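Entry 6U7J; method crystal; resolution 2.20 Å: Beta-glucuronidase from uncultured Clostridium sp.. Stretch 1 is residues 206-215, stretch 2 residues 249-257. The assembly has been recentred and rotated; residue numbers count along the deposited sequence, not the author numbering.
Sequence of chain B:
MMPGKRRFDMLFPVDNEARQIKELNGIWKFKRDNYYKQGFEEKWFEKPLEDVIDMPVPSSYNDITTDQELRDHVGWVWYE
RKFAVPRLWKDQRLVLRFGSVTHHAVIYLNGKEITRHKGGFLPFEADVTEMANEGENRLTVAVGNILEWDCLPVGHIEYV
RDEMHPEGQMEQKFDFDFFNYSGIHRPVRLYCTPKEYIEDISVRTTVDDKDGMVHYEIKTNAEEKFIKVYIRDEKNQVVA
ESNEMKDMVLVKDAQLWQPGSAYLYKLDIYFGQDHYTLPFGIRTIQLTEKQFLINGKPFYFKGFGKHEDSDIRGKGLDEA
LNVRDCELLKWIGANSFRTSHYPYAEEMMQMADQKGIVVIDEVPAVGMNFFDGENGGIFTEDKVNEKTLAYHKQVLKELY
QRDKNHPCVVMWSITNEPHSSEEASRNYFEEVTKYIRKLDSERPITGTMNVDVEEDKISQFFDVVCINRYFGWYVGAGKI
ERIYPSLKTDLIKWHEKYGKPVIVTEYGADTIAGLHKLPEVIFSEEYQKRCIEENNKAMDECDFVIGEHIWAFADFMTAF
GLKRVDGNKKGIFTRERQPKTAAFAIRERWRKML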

# COMPACT_ATOMS: atom_id res chain seq x y z
N THR B 206 -51.21 -4.36 -13.81
CA THR B 206 -51.86 -3.35 -12.99
C THR B 206 -52.32 -4.03 -11.71
O THR B 206 -52.32 -5.25 -11.60
CB THR B 206 -53.06 -2.70 -13.71
OG1 THR B 206 -54.00 -3.71 -14.08
CG2 THR B 206 -52.60 -1.95 -14.96
N VAL B 207 -52.68 -3.22 -10.71
CA VAL B 207 -53.14 -3.75 -9.43
C VAL B 207 -54.40 -3.01 -9.03
O VAL B 207 -54.41 -1.78 -8.97
CB VAL B 207 -52.07 -3.60 -8.33
CG1 VAL B 207 -52.67 -3.93 -6.98
CG2 VAL B 207 -50.89 -4.49 -8.63
N ASP B 208 -55.47 -3.76 -8.76
CA ASP B 208 -56.70 -3.20 -8.20
C ASP B 208 -56.86 -3.72 -6.77
O ASP B 208 -57.23 -4.87 -6.56
CB ASP B 208 -57.91 -3.53 -9.06
CG ASP B 208 -59.04 -2.55 -8.86
OD1 ASP B 208 -59.02 -1.86 -7.81
OD2 ASP B 208 -59.93 -2.45 -9.73
N ASP B 209 -56.59 -2.85 -5.80
CA ASP B 209 -56.33 -3.18 -4.41
C ASP B 209 -55.60 -4.50 -4.27
O ASP B 209 -54.35 -4.53 -4.34
CB ASP B 209 -57.63 -3.19 -3.58
CG ASP B 209 -57.37 -3.21 -2.07
OD1 ASP B 209 -56.42 -3.90 -1.61
OD2 ASP B 209 -58.06 -2.47 -1.34
N LYS B 210 -56.29 -5.63 -4.06
CA LYS B 210 -55.62 -6.88 -3.76
C LYS B 210 -55.48 -7.81 -4.96
O LYS B 210 -54.84 -8.87 -4.84
CB LYS B 210 -56.30 -7.61 -2.58
CG LYS B 210 -55.50 -8.81 -2.00
CD LYS B 210 -54.05 -8.41 -1.56
CE LYS B 210 -52.95 -9.37 -2.07
NZ LYS B 210 -52.46 -9.01 -3.42
N ASP B 211 -56.02 -7.46 -6.12
CA ASP B 211 -55.93 -8.33 -7.28
C ASP B 211 -54.97 -7.77 -8.31
O ASP B 211 -54.84 -6.56 -8.47
CB ASP B 211 -57.31 -8.55 -7.91
CG ASP B 211 -58.33 -9.02 -6.92
OD1 ASP B 211 -59.50 -8.58 -7.04
OD2 ASP B 211 -57.97 -9.81 -6.02
N GLY B 212 -54.32 -8.68 -9.04
CA GLY B 212 -53.46 -8.31 -10.14
C GLY B 212 -54.13 -8.55 -11.48
O GLY B 212 -54.86 -9.52 -11.65
N MET B 213 -53.89 -7.64 -12.42
CA MET B 213 -54.35 -7.78 -13.80
C MET B 213 -53.12 -7.95 -14.69
O MET B 213 -52.41 -6.98 -14.98
CB MET B 213 -55.17 -6.56 -14.24
CG MET B 213 -56.68 -6.61 -13.91
SD MET B 213 -57.56 -8.17 -14.21
CE MET B 213 -57.07 -8.57 -15.88
N VAL B 214 -52.87 -9.18 -15.14
CA VAL B 214 -51.74 -9.48 -16.00
C VAL B 214 -52.19 -9.34 -17.45
O VAL B 214 -52.97 -10.16 -17.95
CB VAL B 214 -51.17 -10.88 -15.74
CG1 VAL B 214 -50.00 -11.15 -16.68
CG2 VAL B 214 -50.73 -11.00 -14.30
N HIS B 215 -51.71 -8.30 -18.13
CA HIS B 215 -51.90 -8.13 -19.56
C HIS B 215 -50.70 -8.73 -20.27
O HIS B 215 -49.56 -8.31 -20.03
CB HIS B 215 -52.03 -6.65 -19.94
CG HIS B 215 -53.11 -5.91 -19.21
ND1 HIS B 215 -53.19 -5.87 -17.83
CD2 HIS B 215 -54.14 -5.17 -19.67
CE1 HIS B 215 -54.23 -5.14 -17.47
NE2 HIS B 215 -54.83 -4.70 -18.57
N VAL B 249 -55.75 -11.28 -17.84
CA VAL B 249 -56.28 -12.25 -16.89
C VAL B 249 -55.97 -11.82 -15.46
O VAL B 249 -55.05 -11.03 -15.19
CB VAL B 249 -55.75 -13.68 -17.14
CG1 VAL B 249 -56.04 -14.10 -18.58
CG2 VAL B 249 -54.28 -13.76 -16.83
N LEU B 250 -56.75 -12.38 -14.54
CA LEU B 250 -56.82 -11.96 -13.15
C LEU B 250 -55.93 -12.83 -12.27
O LEU B 250 -55.87 -14.06 -12.44
CB LEU B 250 -58.27 -12.05 -12.65
CG LEU B 250 -58.70 -11.48 -11.30
CD1 LEU B 250 -58.13 -10.08 -11.08
CD2 LEU B 250 -60.23 -11.46 -11.23
N VAL B 251 -55.24 -12.20 -11.32
CA VAL B 251 -54.45 -12.88 -10.31
C VAL B 251 -54.95 -12.36 -8.97
O VAL B 251 -54.53 -11.28 -8.52
CB VAL B 251 -52.95 -12.65 -10.48
CG1 VAL B 251 -52.15 -13.58 -9.58
CG2 VAL B 251 -52.55 -12.83 -11.93
N LYS B 252 -55.87 -13.09 -8.35
CA LYS B 252 -56.47 -12.60 -7.11
C LYS B 252 -55.51 -12.83 -5.95
O LYS B 252 -54.76 -13.81 -5.91
CB LYS B 252 -57.81 -13.30 -6.86
CG LYS B 252 -59.01 -12.63 -7.56
CD LYS B 252 -60.05 -12.10 -6.56
CE LYS B 252 -61.10 -11.21 -7.24
NZ LYS B 252 -62.35 -11.93 -7.64
N ASP B 253 -55.52 -11.89 -5.01
CA ASP B 253 -54.61 -11.92 -3.87
C ASP B 253 -53.16 -12.04 -4.34
O ASP B 253 -52.38 -12.85 -3.83
CB ASP B 253 -54.98 -13.06 -2.90
CG ASP B 253 -56.40 -12.91 -2.33
OD1 ASP B 253 -57.06 -13.94 -2.09
OD2 ASP B 253 -56.86 -11.75 -2.14
N ALA B 254 -52.81 -11.21 -5.32
CA ALA B 254 -51.51 -11.29 -5.99
C ALA B 254 -50.37 -10.93 -5.04
O ALA B 254 -50.39 -9.87 -4.41
CB ALA B 254 -51.49 -10.36 -7.20
N GLN B 255 -49.38 -11.81 -4.95
CA GLN B 255 -48.16 -11.51 -4.22
C GLN B 255 -47.34 -10.50 -5.01
O GLN B 255 -46.88 -10.80 -6.12
CB GLN B 255 -47.35 -12.79 -3.98
CG GLN B 255 -48.13 -13.91 -3.32
CD GLN B 255 -48.44 -13.63 -1.86
OE1 GLN B 255 -47.54 -13.45 -1.05
NE2 GLN B 255 -49.73 -13.59 -1.53
N LEU B 256 -47.16 -9.32 -4.45
CA LEU B 256 -46.54 -8.23 -5.19
C LEU B 256 -45.03 -8.38 -5.22
O LEU B 256 -44.42 -8.99 -4.34
CB LEU B 256 -46.93 -6.88 -4.57
CG LEU B 256 -48.41 -6.49 -4.71
CD1 LEU B 256 -48.67 -5.09 -4.20
CD2 LEU B 256 -48.87 -6.63 -6.15
N TRP B 257 -44.43 -7.84 -6.27
CA TRP B 257 -42.98 -7.76 -6.34
C TRP B 257 -42.56 -6.53 -5.55
O TRP B 257 -42.90 -5.39 -5.92
CB TRP B 257 -42.51 -7.70 -7.79
CG TRP B 257 -41.00 -7.78 -7.95
CD1 TRP B 257 -40.26 -8.90 -8.19
CD2 TRP B 257 -40.08 -6.69 -7.88
NE1 TRP B 257 -38.93 -8.58 -8.29
CE2 TRP B 257 -38.79 -7.23 -8.10
CE3 TRP B 257 -40.21 -5.32 -7.65
CZ2 TRP B 257 -37.64 -6.44 -8.09
CZ3 TRP B 257 -39.07 -4.54 -7.65
CH2 TRP B 257 -37.80 -5.10 -7.86

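Stretch 2 enters as an edge-to-edge partner of strand 211-215, the two running antiparallel. Val249 opens the pairing with a reciprocal couple of backbone hydrogen bonds to Val214: Val214 N to Val249 O is 2.9 Å and Val249 N to Val214 O is 3.0 Å. Their side chains lie on the same face of the sheet, with Val249 CG2 4.4 Å from Val214 CB. Leu250 sits opposite Met213 in a non-hydrogen-bonded pair, so side chains make the contact here: in its t, p rotamer Leu250 places CD1 3.7 Å from Met213 SD, on the face opposite the valines, and 3.6 Å from Asp211 CB. With all three chi angles in m, flexible, apolar Met213 also brings CE within 3.3 Å of Val249 O on the partner strand.

Val251 returns to the valine face and pairs with Gly212 through two short hydrogen bonds, Gly212 N to Val251 O and Val251 N to Gly212 O, both 2.7 Å. The buried Val251 packs CG2 against Val214 CG2 at 3.5 Å, a compact apolar contact suited to beta-branched residues. Lys252 CE approaches Asp211 OD1 at 3.1 Å, but its NZ stays 4.4 Å from that oxygen, too far for a salt bridge. At Asp253, with positive phi, the backbone turns and N makes a weak hydrogen bond to Asp211 OD2 (3.4 Å).

Ala254 is held by Lys210 through both its N and its O: N donates to Lys210 O (3.1 Å), and O accepts a very short hydrogen bond from Lys210 NZ (2.5 Å). Its small side chain lies beside Gly212, CB 3.8 Å from Gly212 N; a beta carbon on the glycine would fall only 3.2 Å from Ala254 CB. Finally, Leu256 extends CD2 to 3.8 Å from Val207 CG2, adding an apolar contact with the preceding strand of the hairpin. Together the stretches bury 636 Å².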